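Local coordinates for kelch-like protein 7 (Homo sapiens, PDB 3II7) that acts, as a whole protein of which this is the Kelch-repeat domain, as a substrate-specific adapter of a CUL3-RBX1 E3 ubiquitin ligase that targets proteins for degradation, at residues P42-R46 against I69-D73; M187-R191 against L215-E219; V199-F204 against Y268-T272; R261-I265 against A277-A283. One frame throughout, in Å; residues are numbered along the deposited sequence. Where two conformers were deposited one is given.

How the contacts relate
All four contacts belong to one six-bladed Kelch beta-propeller and each is only partly buried, with centres 16 to 20 Å from that of the chain. Contacts 1 and 2 are alike in kind: a loop leaving one blade meets the third strand of the next, and a buried acid receives an arginine. They lie on opposite sides of the chain's centre, with centres about 31 Å apart. Contact 3 also joins neighbouring blades, but through aromatic and methyl packing with a salt bridge at the surface; it touches contact 2 through Phe-204. Contact 4 stays within one blade, sharing strand 264-269 with contact 3, and relies on backbone hydrogen bonds.

Contact 1: P42-R46 against I69-D73; sequences PFEKR and IKRMD. With EDO (1,2-ethanediol), chain G; EDO (1,2-ethanediol), chain O; EDO (1,2-ethanediol), chain M; EDO (1,2-ethanediol), chain H.
In this six-bladed Kelch propeller, the loop 42-46 leaving one blade, extended from Phe-43 to Arg-46, lies against the start of strand 71-76, third in the next. The nearest CA pairs, Phe-43 with Asp-73 and Arg-46 with Ile-69, are both 8.3 Å apart. Arg-46, with chi1 to chi3 m, t, t, supplies every direct hydrogen bond between the segments. Its NH1 and NH2 both donate to Arg-71 O (3.1 and 2.8 Å), and NH2 also forms a salt bridge with Asp-73 OD2 (2.9 Å). Water 1 accepts from NE and donates to Asp-73 OD2; NH1 also donates to water 2 and Gly-62 O. Arg-71 NE donates to Asp-73 OD1 (2.7 Å) and Arg-71 NH2 to Asp-73 OD2 (3.0 Å), while Ser-84 is hydrogen-bonded to OD1. Arg-46 NH2 and Arg-71 NH2, 4.3 Å apart, thus share the buried carboxylate. Ethanediols, probably from the crystallisation liquor, satisfy Arg-46 N (O1 of chain G, 2.8 Å), Arg-46 O (O2 of chain G, 2.7 Å) and Lys-70 N (O2 of chain O, 2.9 Å). Ile-69 CD1 packs 3.4 Å from Arg-46 CG. The Phe-43 ring (chi1 m) lies beside the carboxylate, Asp-73 OD1 over its face, 3.6 Å from Phe-43 CZ.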
loop_
_atom_site.group_PDB
_atom_site.type_symbol
_atom_site.label_atom_id
_atom_site.label_comp_id
_atom_site.label_asym_id
_atom_site.label_seq_id
_atom_site.Cartn_x
_atom_site.Cartn_y
_atom_site.Cartn_z
ATOM N N PRO A 42 2.673 0.704 -20.927
ATOM C CA PRO A 42 3.325 1.678 -21.796
ATOM C C PRO A 42 3.715 2.997 -21.081
ATOM O O PRO A 42 4.082 3.967 -21.736
ATOM C CB PRO A 42 2.241 1.947 -22.814
ATOM C CG PRO A 42 1.001 1.963 -21.991
ATOM C CD PRO A 42 1.211 0.902 -20.933
ATOM N N PHE A 43 3.663 3.002 -19.753
ATOM C CA PHE A 43 4.013 4.193 -18.940
ATOM C C PHE A 43 5.263 3.958 -18.137
ATOM O O PHE A 43 5.458 2.874 -17.558
ATOM C CB PHE A 43 2.870 4.549 -17.996
ATOM C CG PHE A 43 1.577 4.848 -18.709
ATOM C CD1 PHE A 43 1.464 5.968 -19.516
ATOM C CD2 PHE A 43 0.479 4.017 -18.574
ATOM C CE1 PHE A 43 0.289 6.238 -20.184
ATOM C CE2 PHE A 43 -0.703 4.286 -19.242
ATOM C CZ PHE A 43 -0.789 5.403 -20.049
ATOM N N GLU A 44 6.103 4.991 -18.085
ATOM C CA GLU A 44 7.350 4.943 -17.345
ATOM C C GLU A 44 7.084 4.928 -15.840
ATOM O O GLU A 44 6.018 5.359 -15.381
ATOM C CB GLU A 44 8.211 6.134 -17.714
ATOM C CG GLU A 44 8.712 6.078 -19.138
ATOM C CD GLU A 44 9.819 7.076 -19.410
ATOM O OE1 GLU A 44 9.842 8.146 -18.759
ATOM O OE2 GLU A 44 10.672 6.781 -20.274
ATOM N N LYS A 45 8.066 4.448 -15.084
ATOM C CA LYS A 45 7.999 4.385 -13.646
ATOM C C LYS A 45 7.704 5.750 -13.063
ATOM O O LYS A 45 8.260 6.756 -13.521
ATOM C CB LYS A 45 9.360 4.002 -13.062
ATOM C CG LYS A 45 9.880 2.664 -13.381
ATOM C CD LYS A 45 11.397 2.579 -13.071
ATOM C CE LYS A 45 11.660 2.292 -11.619
ATOM N NZ LYS A 45 11.357 0.876 -11.325
ATOM N N ARG A 46 6.864 5.753 -12.029
ATOM C CA ARG A 46 6.640 6.915 -11.192
ATOM C C ARG A 46 7.430 6.768 -9.911
ATOM O O ARG A 46 7.566 5.643 -9.377
ATOM C CB ARG A 46 5.179 7.011 -10.790
ATOM C CG ARG A 46 4.223 7.217 -11.907
ATOM C CD ARG A 46 2.850 7.534 -11.397
ATOM N NE ARG A 46 1.880 7.606 -12.481
ATOM C CZ ARG A 46 0.778 8.369 -12.485
ATOM N NH1 ARG A 46 0.485 9.166 -11.462
ATOM N NH2 ARG A 46 -0.022 8.359 -13.534
ATOM N N ILE A 69 3.120 14.384 -11.023
ATOM C CA ILE A 69 2.239 13.875 -12.091
ATOM C C ILE A 69 0.779 14.176 -11.774
ATOM O O ILE A 69 0.305 13.929 -10.650
ATOM C CB ILE A 69 2.432 12.380 -12.314
ATOM C CG1 ILE A 69 3.873 12.078 -12.697
ATOM C CG2 ILE A 69 1.501 11.891 -13.397
ATOM C CD1 ILE A 69 4.240 10.616 -12.454
ATOM N N LYS A 70 0.064 14.703 -12.773
ATOM C CA LYS A 70 -1.325 15.134 -12.589
ATOM C C LYS A 70 -2.339 14.162 -13.203
ATOM O O LYS A 70 -3.534 14.319 -13.019
ATOM C CB LYS A 70 -1.515 16.529 -13.201
ATOM C CG LYS A 70 -0.542 17.575 -12.641
ATOM C CD LYS A 70 -0.932 18.978 -13.096
ATOM C CE LYS A 70 0.151 19.985 -12.719
ATOM N NZ LYS A 70 -0.129 21.328 -13.239
ATOM N N ARG A 71 -1.838 13.165 -13.924
ATOM C CA ARG A 71 -2.652 12.171 -14.576
ATOM C C ARG A 71 -2.756 10.899 -13.726
ATOM O O ARG A 71 -1.795 10.503 -13.078
ATOM C CB ARG A 71 -1.957 11.801 -15.867
ATOM C CG ARG A 71 -2.728 10.935 -16.777
ATOM C CD ARG A 71 -1.908 10.679 -18.059
ATOM N NE ARG A 71 -0.788 9.794 -17.801
ATOM C CZ ARG A 71 0.497 10.132 -17.782
ATOM N NH1 ARG A 71 0.913 11.367 -18.089
ATOM N NH2 ARG A 71 1.390 9.210 -17.481
ATOM N N MET A 72 -3.917 10.227 -13.801
ATOM C CA MET A 72 -4.131 8.900 -13.175
ATOM C C MET A 72 -4.166 7.892 -14.296
ATOM O O MET A 72 -4.955 8.027 -15.227
ATOM C CB MET A 72 -5.489 8.906 -12.425
ATOM C CG MET A 72 -5.920 7.618 -11.806
ATOM S SD MET A 72 -7.156 7.963 -10.511
ATOM C CE MET A 72 -8.555 8.452 -11.506
ATOM N N ASP A 73 -3.293 6.900 -14.233
ATOM C CA ASP A 73 -3.263 5.850 -15.261
ATOM C C ASP A 73 -4.025 4.638 -14.754
ATOM O O ASP A 73 -3.887 4.250 -13.585
ATOM C CB ASP A 73 -1.830 5.539 -15.639
ATOM C CG ASP A 73 -1.165 6.692 -16.344
ATOM O OD1 ASP A 73 -1.846 7.376 -17.170
ATOM O OD2 ASP A 73 0.044 6.946 -16.066
HETATM C C1 EDO G . 5.343 2.376 -11.153
HETATM O O1 EDO G . 4.979 3.702 -11.543
HETATM C C2 EDO G . 6.173 2.378 -9.872
HETATM O O2 EDO G . 7.428 3.076 -10.075
HETATM C C1 EDO O . -0.029 16.138 -17.030
HETATM O O1 EDO O . -1.405 16.326 -16.682
HETATM C C2 EDO O . 0.506 14.915 -16.296
HETATM O O2 EDO O . 1.436 15.283 -15.265
HETATM C C1 EDO M . 12.034 3.743 -17.941
HETATM O O1 EDO M . 11.436 3.131 -19.083
HETATM C C2 EDO M . 11.506 3.116 -16.643
HETATM O O2 EDO M . 10.139 2.738 -16.762
HETATM C C1 EDO H . 5.742 3.801 -6.327
HETATM O O1 EDO H . 5.958 4.877 -7.233
HETATM C C2 EDO H . 6.820 3.695 -5.273
HETATM O O2 EDO H . 6.339 2.841 -4.227
HETATM O O HOH W 1 2.154 5.982 -14.824
HETATM O O HOH W 2 -1.595 11.404 -10.358
#

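Contact 2: M187-R191 against L215-E219; sequences MIEAR and LDNVE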
loop_
_atom_site.group_PDB
_atom_site.type_symbol
_atom_site.label_atom_id
_atom_site.label_comp_id
_atom_site.label_asym_id
_atom_site.label_seq_id
_atom_site.Cartn_x
_atom_site.Cartn_y
_atom_site.Cartn_z
ATOM N N MET A 187 0.123 1.892 17.133
ATOM C CA MET A 187 0.934 0.686 16.915
ATOM C C MET A 187 1.976 0.573 18.022
ATOM O O MET A 187 2.345 1.592 18.670
ATOM C CB MET A 187 1.642 0.723 15.544
ATOM C CG MET A 187 0.715 0.578 14.380
ATOM S SD MET A 187 1.602 0.509 12.826
ATOM C CE MET A 187 2.392 2.145 12.778
ATOM N N ILE A 188 2.434 -0.655 18.255
ATOM C CA ILE A 188 3.539 -0.894 19.189
ATOM C C ILE A 188 4.835 -0.258 18.662
ATOM O O ILE A 188 5.600 0.352 19.420
ATOM C CB ILE A 188 3.721 -2.383 19.429
ATOM C CG1 ILE A 188 2.444 -2.919 20.101
ATOM C CG2 ILE A 188 4.986 -2.657 20.248
ATOM C CD1 ILE A 188 2.353 -4.448 20.103
ATOM N N GLU A 189 5.049 -0.381 17.338
ATOM C CA GLU A 189 6.226 0.148 16.674
ATOM C C GLU A 189 5.840 1.356 15.836
ATOM O O GLU A 189 4.819 1.323 15.144
ATOM C CB GLU A 189 6.807 -0.908 15.744
ATOM C CG GLU A 189 7.487 -2.040 16.426
ATOM C CD GLU A 189 8.919 -1.727 16.928
ATOM O OE1 GLU A 189 9.419 -0.620 16.716
ATOM O OE2 GLU A 189 9.523 -2.624 17.525
ATOM N N ALA A 190 6.672 2.410 15.849
ATOM C CA ALA A 190 6.557 3.436 14.819
ATOM C C ALA A 190 7.002 2.779 13.497
ATOM O O ALA A 190 7.961 2.010 13.491
ATOM C CB ALA A 190 7.426 4.641 15.153
ATOM N N ARG A 191 6.302 3.051 12.396
ATOM C CA ARG A 191 6.600 2.411 11.091
ATOM C C ARG A 191 6.250 3.340 9.971
ATOM O O ARG A 191 5.202 3.995 10.017
ATOM C CB ARG A 191 5.761 1.126 10.833
ATOM C CG ARG A 191 5.779 0.093 11.899
ATOM C CD ARG A 191 4.854 -1.054 11.557
ATOM N NE ARG A 191 4.810 -1.967 12.693
ATOM C CZ ARG A 191 5.628 -3.000 12.872
ATOM N NH1 ARG A 191 6.545 -3.337 11.974
ATOM N NH2 ARG A 191 5.524 -3.720 13.964
ATOM N N LEU A 215 12.871 -2.833 10.177
ATOM C CA LEU A 215 12.069 -3.651 11.085
ATOM C C LEU A 215 11.783 -5.013 10.467
ATOM O O LEU A 215 11.251 -5.079 9.357
ATOM C CB LEU A 215 10.753 -2.966 11.388
ATOM C CG LEU A 215 10.798 -1.634 12.102
ATOM C CD1 LEU A 215 9.442 -0.931 12.071
ATOM C CD2 LEU A 215 11.245 -1.846 13.562
ATOM N N ASP A 216 12.084 -6.088 11.212
ATOM C CA ASP A 216 11.634 -7.414 10.832
ATOM C C ASP A 216 10.319 -7.752 11.477
ATOM O O ASP A 216 9.698 -8.726 11.084
ATOM C CB ASP A 216 12.692 -8.506 11.113
ATOM C CG ASP A 216 13.019 -8.670 12.595
ATOM O OD1 ASP A 216 12.735 -7.778 13.409
ATOM O OD2 ASP A 216 13.580 -9.713 12.941
ATOM N N ASN A 217 9.875 -6.944 12.434
ATOM C CA ASN A 217 8.742 -7.358 13.237
ATOM C C ASN A 217 7.390 -7.002 12.624
ATOM O O ASN A 217 7.267 -6.227 11.628
ATOM C CB ASN A 217 8.900 -6.963 14.718
ATOM C CG ASN A 217 8.887 -5.467 14.966
ATOM O OD1 ASN A 217 8.259 -4.699 14.265
ATOM N ND2 ASN A 217 9.568 -5.063 16.045
ATOM N N VAL A 218 6.374 -7.612 13.190
ATOM C CA VAL A 218 5.052 -7.667 12.616
ATOM C C VAL A 218 4.046 -7.584 13.732
ATOM O O VAL A 218 4.192 -8.234 14.760
ATOM C CB VAL A 218 4.841 -8.988 11.814
ATOM C CG1 VAL A 218 3.396 -9.070 11.204
ATOM C CG2 VAL A 218 5.922 -9.131 10.711
ATOM N N GLU A 219 3.021 -6.787 13.542
ATOM C CA GLU A 219 1.977 -6.670 14.544
ATOM C C GLU A 219 0.635 -6.580 13.869
ATOM O O GLU A 219 0.549 -6.271 12.673
ATOM C CB GLU A 219 2.214 -5.451 15.447
ATOM C CG GLU A 219 2.255 -4.079 14.721
ATOM C CD GLU A 219 2.574 -2.960 15.674
ATOM O OE1 GLU A 219 1.726 -2.678 16.553
ATOM O OE2 GLU A 219 3.689 -2.373 15.592
#
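Glu-219 and Arg-191 form the polar centre. The salt bridge runs from Arg-191 NH2 to Glu-219 OE2 at 2.8 Å, and Arg-191 NE donates to the same oxygen at 3.1 Å, so one carboxylate oxygen lies at the guanidinium edge. The carboxylate also accepts from the backbone of the facing loop: Ile-188 N donates to Glu-219 OE1 (2.7 Å) and Glu-189 N to Glu-219 OE2 (3.0 Å). Beside it, Asn-217 works in both directions. Its OD1 accepts from Arg-191 NH2 (2.9 Å), while its ND2 donates to Glu-189 OE2 (2.9 Å). Arg-191 NH1 reaches the main chain at Asn-217 O (3.0 Å) and is also hydrogen-bonded to Gly-207 O. Loop 187-191 follows the outer strand 180-184 of one blade of the Kelch beta-propeller, whereas Glu-219 lies on strand 218-222, third in the next. The two consecutive repeats are thus joined by side chains bonded to each other and to the facing backbone, while CA atoms come no nearer than the 7.6 Å between Ile-188 and Glu-219. Van der Waals contact of carbon with these polar groups completes the packing. Leu-215 places CD1 3.6 Å from Ala-190 O and 3.8 Å from Arg-191 NH1, and its CD2 is 3.8 Å from Glu-189 OE1. Met-187 CB and Ile-188 CB each stand 3.5 Å from Glu-219 OE1, and Met-187 rests on Trp-228.

Contact 3: V199-F204 against Y268-T272; sequences VKDKIF and YNTET
Two neighbouring blades of the Kelch beta-propeller meet here at the turns of two hairpins and the strand ends beside them. Residues 199-204 pass from strand 195-199 to strand 202-206 of one blade; 268-272 are the end of strand 264-269 of the next blade and the turn after it. The turn of the first is tight: Val-199 N donates to Lys-202 O (2.9 Å) and Lys-202 N to Val-199 O (3.2 Å), with Lys-200 at a positive phi of 72°. In the second, Asn-269 makes an Asx turn, its OD1 accepting from Glu-271 N at 2.9 Å. The nearest CA atoms, of Val-199 and Thr-270, are 7.9 Å apart. The aromatic contribution is an offset edge-to-face pair, the edge of Tyr-268 (chi1 t) directed at the face of Phe-204 (chi1 m), with centroids 5.8 Å apart, planes at 67° and Phe-204 CE1 3.7 Å from Tyr-268 CE2. Tyr-268 OH is hydrogen-bonded to Asp-273. Aliphatic packing continues from the rings: Thr-270, rotamer p, brings CG2 to 3.8 Å from Phe-204 CE2, and its OG1, hydrogen-bonded to Ser-248 O, lies 3.8 Å from Val-199 CG1. The charged interaction lies at the surface. Glu-271 starts away from the other blade, but its m, m side chain curls back, so that Lys-200 NZ makes a salt bridge with Glu-271 OE2 at 2.8 Å.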
loop_
_atom_site.group_PDB
_atom_site.type_symbol
_atom_site.label_atom_id
_atom_site.label_comp_id
_atom_site.label_asym_id
_atom_site.label_seq_id
_atom_site.Cartn_x
_atom_site.Cartn_y
_atom_site.Cartn_z
ATOM N N VAL A 199 -6.829 -9.027 7.040
ATOM C CA VAL A 199 -7.125 -10.445 6.939
ATOM C C VAL A 199 -8.096 -10.810 8.034
ATOM O O VAL A 199 -7.745 -10.796 9.222
ATOM C CB VAL A 199 -5.896 -11.325 7.064
ATOM C CG1 VAL A 199 -6.278 -12.786 6.743
ATOM C CG2 VAL A 199 -4.792 -10.862 6.154
ATOM N N LYS A 200 -9.330 -11.126 7.603
ATOM C CA LYS A 200 -10.421 -11.647 8.467
ATOM C C LYS A 200 -10.995 -10.574 9.405
ATOM O O LYS A 200 -12.103 -10.076 9.189
ATOM C CB LYS A 200 -9.992 -12.893 9.257
ATOM C CG LYS A 200 -11.129 -13.547 10.055
ATOM C CD LYS A 200 -10.606 -14.370 11.231
ATOM C CE LYS A 200 -9.837 -15.599 10.792
ATOM N NZ LYS A 200 -9.220 -16.306 11.992
ATOM N N ASP A 201 -10.285 -10.283 10.480
ATOM C CA ASP A 201 -10.779 -9.375 11.503
ATOM C C ASP A 201 -9.627 -8.610 12.122
ATOM O O ASP A 201 -9.763 -8.022 13.225
ATOM C CB ASP A 201 -11.547 -10.173 12.589
ATOM C CG ASP A 201 -10.704 -11.294 13.221
ATOM O OD1 ASP A 201 -9.532 -11.473 12.818
ATOM O OD2 ASP A 201 -11.214 -12.014 14.098
ATOM N N LYS A 202 -8.510 -8.586 11.385
ATOM C CA LYS A 202 -7.255 -8.039 11.879
ATOM C C LYS A 202 -6.545 -7.294 10.768
ATOM O O LYS A 202 -6.627 -7.676 9.612
ATOM C CB LYS A 202 -6.342 -9.159 12.381
ATOM C CG LYS A 202 -6.808 -9.851 13.633
ATOM C CD LYS A 202 -6.016 -11.149 13.872
ATOM C CE LYS A 202 -6.770 -12.090 14.801
ATOM N NZ LYS A 202 -5.964 -13.289 15.197
ATOM N N ILE A 203 -5.831 -6.229 11.146
ATOM C CA ILE A 203 -5.019 -5.483 10.195
ATOM C C ILE A 203 -3.541 -5.637 10.577
ATOM O O ILE A 203 -3.098 -5.150 11.646
ATOM C CB ILE A 203 -5.398 -3.991 10.161
ATOM C CG1 ILE A 203 -6.868 -3.816 9.712
ATOM C CG2 ILE A 203 -4.458 -3.235 9.246
ATOM C CD1 ILE A 203 -7.397 -2.343 9.803
ATOM N N PHE A 204 -2.766 -6.306 9.710
ATOM C CA PHE A 204 -1.372 -6.584 9.963
ATOM C C PHE A 204 -0.501 -5.464 9.411
ATOM O O PHE A 204 -0.628 -5.102 8.239
ATOM C CB PHE A 204 -0.966 -7.941 9.332
ATOM C CG PHE A 204 -1.544 -9.130 10.032
ATOM C CD1 PHE A 204 -0.806 -9.811 10.996
ATOM C CD2 PHE A 204 -2.825 -9.592 9.722
ATOM C CE1 PHE A 204 -1.316 -10.892 11.619
ATOM C CE2 PHE A 204 -3.346 -10.666 10.375
ATOM C CZ PHE A 204 -2.574 -11.331 11.318
ATOM N N TYR A 268 3.421 -15.618 5.007
ATOM C CA TYR A 268 2.965 -15.678 6.409
ATOM C C TYR A 268 1.590 -16.321 6.485
ATOM O O TYR A 268 0.640 -15.824 5.861
ATOM C CB TYR A 268 2.911 -14.285 7.013
ATOM C CG TYR A 268 2.457 -14.237 8.476
ATOM C CD1 TYR A 268 3.183 -14.861 9.474
ATOM C CD2 TYR A 268 1.282 -13.573 8.840
ATOM C CE1 TYR A 268 2.763 -14.818 10.795
ATOM C CE2 TYR A 268 0.865 -13.504 10.127
ATOM C CZ TYR A 268 1.600 -14.141 11.124
ATOM O OH TYR A 268 1.119 -14.098 12.412
ATOM N N ASN A 269 1.484 -17.402 7.252
ATOM C CA ASN A 269 0.204 -18.043 7.475
ATOM C C ASN A 269 -0.430 -17.434 8.731
ATOM O O ASN A 269 0.018 -17.696 9.847
ATOM C CB ASN A 269 0.394 -19.548 7.629
ATOM C CG ASN A 269 -0.908 -20.283 7.748
ATOM O OD1 ASN A 269 -1.877 -19.746 8.270
ATOM N ND2 ASN A 269 -0.921 -21.548 7.344
ATOM N N THR A 270 -1.451 -16.600 8.539
ATOM C CA THR A 270 -2.062 -15.851 9.642
ATOM C C THR A 270 -2.732 -16.780 10.665
ATOM O O THR A 270 -2.889 -16.412 11.815
ATOM C CB THR A 270 -3.089 -14.824 9.146
ATOM O OG1 THR A 270 -4.123 -15.483 8.411
ATOM C CG2 THR A 270 -2.433 -13.733 8.278
ATOM N N GLU A 271 -3.129 -17.979 10.233
ATOM C CA GLU A 271 -3.830 -18.917 11.120
ATOM C C GLU A 271 -2.920 -19.687 12.034
ATOM O O GLU A 271 -3.346 -20.090 13.112
ATOM C CB GLU A 271 -4.666 -19.895 10.287
ATOM C CG GLU A 271 -5.765 -19.214 9.511
ATOM C CD GLU A 271 -6.935 -18.846 10.423
ATOM O OE1 GLU A 271 -7.552 -19.783 10.970
ATOM O OE2 GLU A 271 -7.236 -17.642 10.603
ATOM N N THR A 272 -1.670 -19.904 11.601
ATOM C CA THR A 272 -0.661 -20.647 12.385
ATOM C C THR A 272 0.467 -19.750 12.954
ATOM O O THR A 272 1.312 -20.220 13.766
ATOM C CB THR A 272 -0.038 -21.753 11.537
ATOM O OG1 THR A 272 0.696 -21.165 10.469
ATOM C CG2 THR A 272 -1.144 -22.693 10.985
#

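Contact 4: R261-I265 against A277-A283; sequences RLGHI and ANSKVRA. With EDO (1,2-ethanediol), chain Z; EDO (1,2-ethanediol), chain Y.
Ile-265, with chi1 p and chi2 t, is at the apolar centre: its CD1 lies 3.8 Å from Val-281 CG1 and its CG2 4.4 Å from Ala-283 CB. Leu-262 extends the patch, CG to Ala-283 CB 4.0 Å, and packs on Trp-236 in the loop between strands 227-230 and 242-246. In this Kelch propeller blade, strand 264-269 forms a hairpin with 274-278, and Asn-278 N donates to Ile-265 O (2.8 Å). The chain then turns a corner at 279-281 through a type I beta turn from Asn-278 to Val-281, with Asn-278 OD1 accepting from Lys-280 N (2.9 Å) in an Asx turn. Beyond the turn the chain continues beside the same strand: His-264 and Arg-282 are an antiparallel non-hydrogen-bonded pair, CA atoms 4.1 Å apart, flanked by Ile-265 N to Val-281 O and Ala-283 N to Gly-263 O, both 3.0 Å. Outermost, the His-264 ring lies beside the turn, CD2 3.3 Å from Ser-279 O, and water 3 links Gly-263 O with Ala-283 O. Because all three direct hydrogen bonds between the segments are main chain to main chain, the pairing depends on backbone geometry, with side chains supplying apolar cover.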
loop_
_atom_site.group_PDB
_atom_site.type_symbol
_atom_site.label_atom_id
_atom_site.label_comp_id
_atom_site.label_asym_id
_atom_site.label_seq_id
_atom_site.Cartn_x
_atom_site.Cartn_y
_atom_site.Cartn_z
ATOM N N ARG A 261 18.330 -6.143 -1.695
ATOM C CA ARG A 261 16.889 -6.329 -1.743
ATOM C C ARG A 261 16.502 -7.709 -1.255
ATOM O O ARG A 261 17.345 -8.633 -1.159
ATOM C CB ARG A 261 16.399 -6.116 -3.167
ATOM C CG ARG A 261 16.891 -7.178 -4.179
ATOM C CD ARG A 261 16.464 -6.865 -5.600
ATOM N NE ARG A 261 16.904 -7.950 -6.471
ATOM C CZ ARG A 261 17.276 -7.832 -7.735
ATOM N NH1 ARG A 261 17.293 -6.666 -8.332
ATOM N NH2 ARG A 261 17.651 -8.921 -8.402
ATOM N N LEU A 262 15.224 -7.864 -0.962
ATOM C CA LEU A 262 14.652 -9.157 -0.716
ATOM C C LEU A 262 14.855 -10.029 -1.940
ATOM O O LEU A 262 14.579 -9.610 -3.078
ATOM C CB LEU A 262 13.163 -9.038 -0.406
ATOM C CG LEU A 262 12.406 -10.314 -0.071
ATOM C CD1 LEU A 262 12.844 -10.881 1.298
ATOM C CD2 LEU A 262 10.871 -10.073 -0.079
ATOM N N GLY A 263 15.394 -11.225 -1.713
ATOM C CA GLY A 263 15.762 -12.088 -2.816
ATOM C C GLY A 263 14.711 -13.119 -3.197
ATOM O O GLY A 263 14.565 -13.451 -4.381
ATOM N N HIS A 264 14.042 -13.682 -2.186
ATOM C CA HIS A 264 12.988 -14.689 -2.371
ATOM C C HIS A 264 11.785 -14.295 -1.566
ATOM O O HIS A 264 11.914 -13.653 -0.539
ATOM C CB HIS A 264 13.474 -16.068 -1.953
ATOM C CG HIS A 264 14.448 -16.654 -2.909
ATOM N ND1 HIS A 264 15.788 -16.326 -2.881
ATOM C CD2 HIS A 264 14.278 -17.477 -3.978
ATOM C CE1 HIS A 264 16.411 -16.957 -3.871
ATOM N NE2 HIS A 264 15.513 -17.654 -4.556
ATOM N N ILE A 265 10.597 -14.665 -2.034
ATOM C CA ILE A 265 9.383 -14.204 -1.392
ATOM C C ILE A 265 9.238 -14.777 0.010
ATOM O O ILE A 265 9.757 -15.860 0.322
ATOM C CB ILE A 265 8.084 -14.483 -2.246
ATOM C CG1 ILE A 265 7.747 -15.961 -2.287
ATOM C CG2 ILE A 265 8.230 -13.932 -3.694
ATOM C CD1 ILE A 265 6.346 -16.257 -2.800
ATOM N N ALA A 277 10.446 -18.323 4.162
ATOM C CA ALA A 277 11.006 -17.753 2.957
ATOM C C ALA A 277 10.958 -18.873 1.901
ATOM O O ALA A 277 11.415 -20.007 2.165
ATOM C CB ALA A 277 12.446 -17.259 3.183
ATOM N N ASN A 278 10.382 -18.582 0.738
ATOM C CA ASN A 278 10.202 -19.591 -0.290
ATOM C C ASN A 278 11.405 -19.618 -1.208
ATOM O O ASN A 278 11.541 -18.759 -2.087
ATOM C CB ASN A 278 8.913 -19.334 -1.080
ATOM C CG ASN A 278 8.573 -20.462 -2.035
ATOM O OD1 ASN A 278 9.467 -21.149 -2.563
ATOM N ND2 ASN A 278 7.287 -20.661 -2.275
ATOM N N SER A 279 12.272 -20.613 -1.018
ATOM C CA SER A 279 13.540 -20.675 -1.766
ATOM C C SER A 279 13.379 -20.924 -3.276
ATOM O O SER A 279 14.338 -20.765 -4.027
ATOM C CB SER A 279 14.457 -21.737 -1.149
ATOM O OG SER A 279 13.934 -23.037 -1.365
ATOM N N LYS A 280 12.175 -21.315 -3.708
ATOM C CA LYS A 280 11.903 -21.612 -5.128
ATOM C C LYS A 280 11.297 -20.455 -5.887
ATOM O O LYS A 280 11.131 -20.534 -7.098
ATOM C CB LYS A 280 10.958 -22.818 -5.245
ATOM C CG LYS A 280 11.407 -24.082 -4.505
ATOM C CD LYS A 280 12.741 -24.566 -4.985
ATOM C CE LYS A 280 13.108 -25.912 -4.355
ATOM N NZ LYS A 280 14.547 -26.209 -4.573
ATOM N N VAL A 281 10.952 -19.379 -5.188
ATOM C CA VAL A 281 10.269 -18.256 -5.810
ATOM C C VAL A 281 11.025 -16.943 -5.507
ATOM O O VAL A 281 11.020 -16.446 -4.379
ATOM C CB VAL A 281 8.828 -18.135 -5.321
ATOM C CG1 VAL A 281 8.112 -17.024 -6.079
ATOM C CG2 VAL A 281 8.064 -19.451 -5.502
ATOM N N ARG A 282 11.623 -16.382 -6.550
ATOM C CA ARG A 282 12.331 -15.117 -6.424
ATOM C C ARG A 282 11.372 -13.965 -6.205
ATOM O O ARG A 282 10.269 -13.933 -6.758
ATOM C CB ARG A 282 13.195 -14.843 -7.667
ATOM C CG ARG A 282 14.474 -15.675 -7.719
ATOM C CD ARG A 282 15.668 -14.775 -7.993
ATOM N NE ARG A 282 16.817 -15.507 -8.539
ATOM C CZ ARG A 282 17.826 -14.952 -9.218
ATOM N NH1 ARG A 282 17.857 -13.640 -9.463
ATOM N NH2 ARG A 282 18.813 -15.721 -9.670
ATOM N N ALA A 283 11.827 -13.014 -5.409
ATOM C CA ALA A 283 11.112 -11.771 -5.164
ATOM C C ALA A 283 11.275 -10.856 -6.370
ATOM O O ALA A 283 12.224 -11.014 -7.201
ATOM C CB ALA A 283 11.619 -11.105 -3.873
HETATM C C1 EDO Z . 13.052 -18.936 6.805
HETATM O O1 EDO Z . 14.230 -18.165 6.526
HETATM C C2 EDO Z . 13.061 -20.180 5.930
HETATM O O2 EDO Z . 11.729 -20.479 5.525
HETATM C C1 EDO Y . 11.153 -17.287 -10.150
HETATM O O1 EDO Y . 10.077 -17.201 -9.230
HETATM C C2 EDO Y . 11.065 -16.091 -11.074
HETATM O O2 EDO Y . 11.960 -16.254 -12.171
HETATM O O HOH W 3 14.882 -11.139 -6.706
#